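Side-chain contacts in sensor protein dcuS (Escherichia coli, PDB 3BY8), which senses C4-dicarboxylates such as fumarate and malate through its periplasmic domain and, as a histidine kinase, phosphorylates the response regulator DcuR: residues Asp11-Ala14 with Asn15-Leu18; Ala74-Ile77 with Gly78-Phe81; Ile98-Phe102 with Leu103-Leu107. All blocks are in the same frame, centred on the assembly; numbering follows the deposited sequence.

Contact 1 (Asp11-Ala14 with Asn15-Leu18)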
loop_
_atom_site.group_PDB
_atom_site.type_symbol
_atom_site.label_atom_id
_atom_site.label_comp_id
_atom_site.label_asym_id
_atom_site.label_seq_id
_atom_site.Cartn_x
_atom_site.Cartn_y
_atom_site.Cartn_z
ATOM N N ASP A 11 9.266 -7.888 12.207
ATOM C CA ASP A 11 8.102 -7.227 12.783
ATOM C C ASP A 11 8.302 -5.723 12.799
ATOM O O ASP A 11 7.369 -4.976 12.524
ATOM C CB ASP A 11 7.841 -7.720 14.204
ATOM C CG ASP A 11 7.242 -9.110 14.230
ATOM O OD1 ASP A 11 6.999 -9.629 15.341
ATOM O OD2 ASP A 11 7.008 -9.680 13.138
ATOM N N GLY A 12 9.519 -5.297 13.132
ATOM C CA GLY A 12 9.836 -3.882 13.176
ATOM C C GLY A 12 9.589 -3.254 11.824
ATOM O O GLY A 12 8.974 -2.192 11.726
ATOM N N LEU A 13 10.047 -3.924 10.774
ATOM C CA LEU A 13 9.885 -3.419 9.423
ATOM C C LEU A 13 8.421 -3.366 9.014
ATOM O O LEU A 13 7.967 -2.376 8.429
ATOM C CB LEU A 13 10.685 -4.287 8.439
ATOM C CG LEU A 13 12.201 -4.139 8.607
ATOM C CD1 LEU A 13 12.922 -5.242 7.847
ATOM C CD2 LEU A 13 12.631 -2.755 8.106
ATOM N N ALA A 14 7.674 -4.416 9.330
ATOM C CA ALA A 14 6.268 -4.449 8.995
ATOM C C ALA A 14 5.533 -3.336 9.754
ATOM O O ALA A 14 4.659 -2.694 9.197
ATOM C CB ALA A 14 5.680 -5.815 9.329
ATOM N N ASN A 15 5.885 -3.104 11.019
ATOM C CA ASN A 15 5.207 -2.061 11.797
ATOM C C ASN A 15 5.519 -0.686 11.232
ATOM O O ASN A 15 4.654 0.187 11.231
ATOM C CB ASN A 15 5.629 -2.101 13.267
ATOM C CG ASN A 15 5.125 -3.341 13.981
ATOM O OD1 ASN A 15 4.092 -3.905 13.615
ATOM N ND2 ASN A 15 5.840 -3.762 15.015
ATOM N N LYS A 16 6.748 -0.483 10.777
ATOM C CA LYS A 16 7.075 0.816 10.201
ATOM C C LYS A 16 6.275 1.011 8.936
ATOM O O LYS A 16 5.710 2.096 8.707
ATOM C CB LYS A 16 8.568 0.949 9.896
ATOM C CG LYS A 16 9.398 1.170 11.151
ATOM C CD LYS A 16 10.824 1.572 10.829
ATOM C CE LYS A 16 11.586 0.481 10.103
ATOM N NZ LYS A 16 13.014 0.871 9.896
ATOM N N ALA A 17 6.212 -0.035 8.108
ATOM C CA ALA A 17 5.455 0.023 6.855
ATOM C C ALA A 17 3.970 0.272 7.177
ATOM O O ALA A 17 3.325 1.064 6.476
ATOM C CB ALA A 17 5.626 -1.279 6.106
ATOM N N LEU A 18 3.431 -0.379 8.210
ATOM C CA LEU A 18 2.045 -0.146 8.586
ATOM C C LEU A 18 1.811 1.301 9.046
ATOM O O LEU A 18 0.762 1.880 8.769
ATOM C CB LEU A 18 1.590 -1.132 9.668
ATOM C CG LEU A 18 0.782 -2.341 9.183
ATOM C CD1 LEU A 18 0.512 -3.226 10.390
ATOM C CD2 LEU A 18 -0.542 -1.884 8.505
#
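Lys16 folds its chain back along helix 8-25 and meets Leu13, three residues earlier, where Lys16 CE lies 3.9 Å from Leu13 CD2. The two side chains cross obliquely, and the lysine end, CE with NZ beside it, meets the single methyl CD2. Lys16 reaches that methyl because its chain bends at CG-CD (chi3 -64°) after leaving the backbone with CG anti to the carbonyl carbon. On the way CG passes 3.4 Å from Gly12 O, so the aliphatic part of the lysine covers the backbone of the preceding turn at a position that carries no side chain. Asn15 behaves differently. Its amide leans back over the preceding turn, with Asn15 CG 3.1 Å from Asp11 O, and its amide nitrogen comes near that oxygen at too poor an angle for a hydrogen bond. The backbone N-H of Asn15 takes Asp11 O instead, at 2.8 Å. This is the regular i to i+4 pattern of an alpha helix, continued by Lys16 N on Gly12 O, Ala17 N on Leu13 O and Leu18 N on Ala14 O. The helix is the N-terminal one of the periplasmic Cache sensor domain, and it is amphipathic here: Asp11, Asn15 and Lys16 are exposed, whereas Leu13, Ala14, Ala17 and Leu18 are buried. Ala17 CB sits 3.5 Å from Leu13 O. The buried residues pack on the sheet, Ala14, Ala17 and Leu18 on Val109 of strand 106-114 and Ala17 also on Ile126 and Leu128 of strand 120-129. Leu13 reaches Leu128 too, and touches Val133 and Gln136 of the C-terminal helix 130-138.

Contact 2 (Ala74-Ile77 with Gly78-Phe81). With LMR ((2S)-2-hydroxybutanedioic acid), chain B.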
loop_
_atom_site.group_PDB
_atom_site.type_symbol
_atom_site.label_atom_id
_atom_site.label_comp_id
_atom_site.label_asym_id
_atom_site.label_seq_id
_atom_site.Cartn_x
_atom_site.Cartn_y
_atom_site.Cartn_z
ATOM N N ALA A 74 3.784 3.045 -13.474
ATOM C CA ALA A 74 2.580 3.813 -13.765
ATOM C C ALA A 74 1.581 3.134 -14.680
ATOM O O ALA A 74 0.389 3.394 -14.598
ATOM C CB ALA A 74 2.948 5.189 -14.313
ATOM N N GLN A 75 2.046 2.260 -15.565
ATOM C CA GLN A 75 1.119 1.570 -16.456
ATOM C C GLN A 75 0.111 0.694 -15.701
ATOM O O GLN A 75 -0.887 0.252 -16.270
ATOM C CB GLN A 75 1.890 0.669 -17.418
ATOM C CG GLN A 75 2.612 -0.452 -16.679
ATOM C CD GLN A 75 3.313 -1.426 -17.596
ATOM O OE1 GLN A 75 4.054 -2.292 -17.139
ATOM N NE2 GLN A 75 3.085 -1.289 -18.895
ATOM N N ARG A 76 0.366 0.434 -14.423
ATOM C CA ARG A 76 -0.536 -0.442 -13.676
ATOM C C ARG A 76 -1.656 0.268 -12.957
ATOM O O ARG A 76 -2.532 -0.358 -12.353
ATOM C CB ARG A 76 0.280 -1.304 -12.726
ATOM C CG ARG A 76 1.255 -2.161 -13.521
ATOM C CD ARG A 76 1.876 -3.272 -12.734
ATOM N NE ARG A 76 2.814 -4.021 -13.572
ATOM C CZ ARG A 76 2.470 -4.892 -14.518
ATOM N NH1 ARG A 76 1.195 -5.161 -14.783
ATOM N NH2 ARG A 76 3.422 -5.508 -15.201
ATOM N N ILE A 77 -1.623 1.590 -13.031
ATOM C CA ILE A 77 -2.667 2.393 -12.426
ATOM C C ILE A 77 -3.951 2.125 -13.209
ATOM O O ILE A 77 -3.952 2.060 -14.443
ATOM C CB ILE A 77 -2.280 3.864 -12.477
ATOM C CG1 ILE A 77 -1.023 4.058 -11.641
ATOM C CG2 ILE A 77 -3.433 4.741 -11.978
ATOM C CD1 ILE A 77 -0.475 5.437 -11.664
ATOM N N GLY A 78 -5.051 1.945 -12.492
ATOM C CA GLY A 78 -6.305 1.651 -13.151
ATOM C C GLY A 78 -6.605 0.179 -13.384
ATOM O O GLY A 78 -7.664 -0.157 -13.900
ATOM N N GLN A 79 -5.671 -0.701 -13.033
ATOM C CA GLN A 79 -5.864 -2.134 -13.184
ATOM C C GLN A 79 -6.000 -2.765 -11.794
ATOM O O GLN A 79 -5.610 -2.149 -10.786
ATOM C CB GLN A 79 -4.697 -2.749 -13.965
ATOM C CG GLN A 79 -4.561 -2.093 -15.348
ATOM C CD GLN A 79 -3.409 -2.615 -16.172
ATOM O OE1 GLN A 79 -2.332 -2.900 -15.647
ATOM N NE2 GLN A 79 -3.620 -2.723 -17.486
ATOM N N PRO A 80 -6.551 -3.986 -11.717
ATOM C CA PRO A 80 -6.723 -4.653 -10.428
ATOM C C PRO A 80 -5.439 -5.068 -9.744
ATOM O O PRO A 80 -4.485 -5.547 -10.374
ATOM C CB PRO A 80 -7.563 -5.887 -10.757
ATOM C CG PRO A 80 -8.175 -5.584 -12.097
ATOM C CD PRO A 80 -7.112 -4.804 -12.806
ATOM N N PHE A 81 -5.443 -4.882 -8.429
ATOM C CA PHE A 81 -4.327 -5.291 -7.586
ATOM C C PHE A 81 -4.050 -6.790 -7.783
ATOM O O PHE A 81 -4.982 -7.576 -7.976
ATOM C CB PHE A 81 -4.720 -5.036 -6.138
ATOM C CG PHE A 81 -3.598 -5.260 -5.153
ATOM C CD1 PHE A 81 -3.400 -6.497 -4.553
ATOM C CD2 PHE A 81 -2.704 -4.223 -4.853
ATOM C CE1 PHE A 81 -2.349 -6.712 -3.675
ATOM C CE2 PHE A 81 -1.637 -4.427 -3.970
ATOM C CZ PHE A 81 -1.450 -5.652 -3.381
HETATM C C1 LMR B . 0.189 -4.856 -6.839
HETATM O O1A LMR B . 0.250 -3.675 -7.063
HETATM O O1B LMR B . -0.430 -5.610 -7.619
HETATM C C2 LMR B . 1.170 -5.413 -5.853
HETATM O O2 LMR B . 1.149 -6.906 -5.850
HETATM C C3 LMR B . 2.572 -4.785 -5.970
HETATM C C4 LMR B . 3.359 -5.491 -7.091
HETATM O O4A LMR B . 3.048 -5.279 -8.262
HETATM O O4B LMR B . 4.261 -6.327 -6.794
HETATM O O HOH W 1 -1.607 -4.435 -13.722
#
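Gln79 OE1 accepts a hydrogen bond from a water at 2.6 Å, and the same water accepts one from Arg76 NH1 at 3.1 Å, so a single molecule joins the two side chains. The water lies at the edge of the guanidinium, in its plane. Gln79 OE1 itself stands obliquely to that group and comes to 3.6 Å from Arg76 CA. A chi1 of -58° sets Gln79 CG beside its own backbone N, which sends the chain toward Arg76, and the extended remainder carries the amide back to the Gln75-Arg76 backbone. Gln79 N donates to Arg76 O at 3.2 Å and closes a type II beta turn from Arg76 to Gln79. The donor stands well above the carbonyl plane, 46° out of it, so the bond does not follow a lone pair. Gly78 occupies the third position with a positive phi of 90°, where a CB would collide with Ile77 O. The 3-10 segment runs into the turn: Ile77 N bonds to Ala74 O. The strongest polar partner of Arg76 is Glu73, in a salt bridge from NE; its guanidinium also makes a cation-pi contact with Phe102. The Arg76 carbonyl oxygen also accepts from Arg68 NH1, so the turn helps to place a residue that binds malate. Farther along, Phe81 lays one ring face against the bound ligand, with CE2 3.4 Å from LMR C1, the carboxyl carbon sitting toward the ring's rim. The ligand is also hydrogen-bonded to Arg68, His71 and Arg108, while Phe81 supplies an apolar wall. The Glu73 salt bridge probably offsets part of the Arg76 charge, and the water links NH1 to Gln79 OE1, which do not bond directly.

Contact 3 (Ile98-Phe102 with Leu103-Leu107). With LMR ((2S)-2-hydroxybutanedioic acid), chain B.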
loop_
_atom_site.group_PDB
_atom_site.type_symbol
_atom_site.label_atom_id
_atom_site.label_comp_id
_atom_site.label_asym_id
_atom_site.label_seq_id
_atom_site.Cartn_x
_atom_site.Cartn_y
_atom_site.Cartn_z
ATOM N N ILE A 98 3.571 -12.340 2.865
ATOM C CA ILE A 98 4.728 -12.381 1.979
ATOM C C ILE A 98 4.142 -12.811 0.621
ATOM O O ILE A 98 3.470 -13.845 0.501
ATOM C CB ILE A 98 5.783 -13.393 2.471
ATOM C CG1 ILE A 98 6.358 -12.883 3.794
ATOM C CG2 ILE A 98 6.855 -13.576 1.421
ATOM C CD1 ILE A 98 7.312 -13.832 4.483
ATOM N N ASN A 99 4.345 -12.009 -0.412
ATOM C CA ASN A 99 3.759 -12.325 -1.713
ATOM C C ASN A 99 4.397 -11.450 -2.786
ATOM O O ASN A 99 5.396 -10.759 -2.534
ATOM C CB ASN A 99 2.236 -12.036 -1.654
ATOM C CG ASN A 99 1.419 -12.804 -2.696
ATOM O OD1 ASN A 99 1.944 -13.638 -3.429
ATOM N ND2 ASN A 99 0.137 -12.511 -2.756
ATOM N N ARG A 100 3.841 -11.503 -3.987
ATOM C CA ARG A 100 4.326 -10.628 -5.045
ATOM C C ARG A 100 3.253 -10.453 -6.082
ATOM O O ARG A 100 2.386 -11.318 -6.252
ATOM C CB ARG A 100 5.594 -11.172 -5.692
ATOM C CG ARG A 100 5.434 -12.439 -6.457
ATOM C CD ARG A 100 6.658 -12.639 -7.347
ATOM N NE ARG A 100 6.528 -11.790 -8.516
ATOM C CZ ARG A 100 7.525 -11.385 -9.284
ATOM N NH1 ARG A 100 8.776 -11.750 -9.018
ATOM N NH2 ARG A 100 7.260 -10.594 -10.317
ATOM N N GLY A 101 3.272 -9.281 -6.704
ATOM C CA GLY A 101 2.374 -8.947 -7.786
ATOM C C GLY A 101 3.268 -8.936 -9.017
ATOM O O GLY A 101 3.667 -10.003 -9.497
ATOM N N PHE A 102 3.627 -7.749 -9.502
ATOM C CA PHE A 102 4.536 -7.618 -10.642
ATOM C C PHE A 102 5.951 -7.210 -10.238
ATOM O O PHE A 102 6.888 -7.309 -11.047
ATOM C CB PHE A 102 3.961 -6.621 -11.645
ATOM C CG PHE A 102 2.719 -7.111 -12.274
ATOM C CD1 PHE A 102 2.782 -8.066 -13.287
ATOM C CD2 PHE A 102 1.472 -6.725 -11.795
ATOM C CE1 PHE A 102 1.627 -8.636 -13.808
ATOM C CE2 PHE A 102 0.303 -7.290 -12.311
ATOM C CZ PHE A 102 0.384 -8.250 -13.321
ATOM N N LEU A 103 6.113 -6.744 -9.004
ATOM C CA LEU A 103 7.417 -6.329 -8.508
ATOM C C LEU A 103 8.098 -7.499 -7.818
ATOM O O LEU A 103 7.598 -8.631 -7.896
ATOM C CB LEU A 103 7.244 -5.150 -7.542
ATOM C CG LEU A 103 6.503 -3.958 -8.165
ATOM C CD1 LEU A 103 6.284 -2.879 -7.107
ATOM C CD2 LEU A 103 7.303 -3.390 -9.347
ATOM N N ALA A 104 9.213 -7.256 -7.137
ATOM C CA ALA A 104 9.914 -8.328 -6.448
ATOM C C ALA A 104 9.067 -8.870 -5.294
ATOM O O ALA A 104 8.107 -8.231 -4.824
ATOM C CB ALA A 104 11.233 -7.816 -5.900
ATOM N N GLN A 105 9.419 -10.071 -4.845
ATOM C CA GLN A 105 8.796 -10.724 -3.701
ATOM C C GLN A 105 8.994 -9.788 -2.521
ATOM O O GLN A 105 10.084 -9.196 -2.333
ATOM C CB GLN A 105 9.467 -12.056 -3.462
ATOM C CG GLN A 105 9.161 -13.034 -4.569
ATOM C CD GLN A 105 9.791 -14.370 -4.310
ATOM O OE1 GLN A 105 9.488 -15.370 -4.975
ATOM N NE2 GLN A 105 10.686 -14.400 -3.330
ATOM N N ALA A 106 7.948 -9.677 -1.714
ATOM C CA ALA A 106 7.938 -8.706 -0.647
ATOM C C ALA A 106 7.147 -9.047 0.587
ATOM O O ALA A 106 6.266 -9.900 0.553
ATOM C CB ALA A 106 7.372 -7.406 -1.216
ATOM N N LEU A 107 7.497 -8.357 1.673
ATOM C CA LEU A 107 6.792 -8.392 2.941
ATOM C C LEU A 107 5.827 -7.227 2.699
ATOM O O LEU A 107 6.234 -6.086 2.438
ATOM C CB LEU A 107 7.740 -8.072 4.090
ATOM C CG LEU A 107 7.057 -7.958 5.445
ATOM C CD1 LEU A 107 6.348 -9.237 5.805
ATOM C CD2 LEU A 107 8.135 -7.624 6.490
HETATM C C1 LMR B . 0.189 -4.856 -6.839
HETATM O O1A LMR B . 0.250 -3.675 -7.063
HETATM O O1B LMR B . -0.430 -5.610 -7.619
HETATM C C2 LMR B . 1.170 -5.413 -5.853
HETATM O O2 LMR B . 1.149 -6.906 -5.850
HETATM C C3 LMR B . 2.572 -4.785 -5.970
HETATM C C4 LMR B . 3.359 -5.491 -7.091
HETATM O O4A LMR B . 3.048 -5.279 -8.262
HETATM O O4B LMR B . 4.261 -6.327 -6.794
#
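Phe102 N donates to LMR O4A at 2.8 Å with a nearly straight N-H (165°). Leu103 N reaches the other oxygen of the same carboxylate, O4B, at 2.9 Å, and Gly101 N adds a more bent bond to O4B, so three successive backbone N-H groups grip one carboxylate. Gly101 brings its CA to 3.1 Å from the ligand hydroxyl O2, where a CB could not fit. Leu103 covers the carboxylate with its side chain, CG 3.7 Å from LMR C4. Arg100 folds across the loop onto the Leu103 carbonyl, whose O lies over the centre of one guanidinium face, 3.0 Å above it, without a hydrogen bond. Chi1 of 66° and a bend at chi3 (-79°) together bring the group there, while its CD packs on Gln105 CG. Farther out, Asn99 and Ala106 exchange two backbone bonds as an antiparallel hydrogen-bonded pair, and Asn99 ND2 is held by Asp85. Ile98 and Leu107 form the neighbouring non-hydrogen-bonded pair. The strands thus make a beta hairpin of this Cache-type sensor domain, whose loop supplies backbone N-H groups of the malate site, which the side chains of Arg68, His71 and Arg108 help complete.

In the fold
From the N terminus the chain enters contact 1 within helix 8-25, a purely helical segment that closes no loop and packs against the sheet. After strand 58-63, contact 2 makes a tight turn in the long connection to strand 95-99. Contact 3 then closes the hairpin between strands 95-99 and 106-114. The three follow in series, and none nests in or crosses another. Contacts 2 and 3 meet where Arg76 packs on Phe102, and both touch the bound malate from different parts of the chain. Contact 1 meets contact 3 through Ala14 and Leu107, tying the helix to the hairpin, but remains about 13 Å from contact 2 at the nearest atoms.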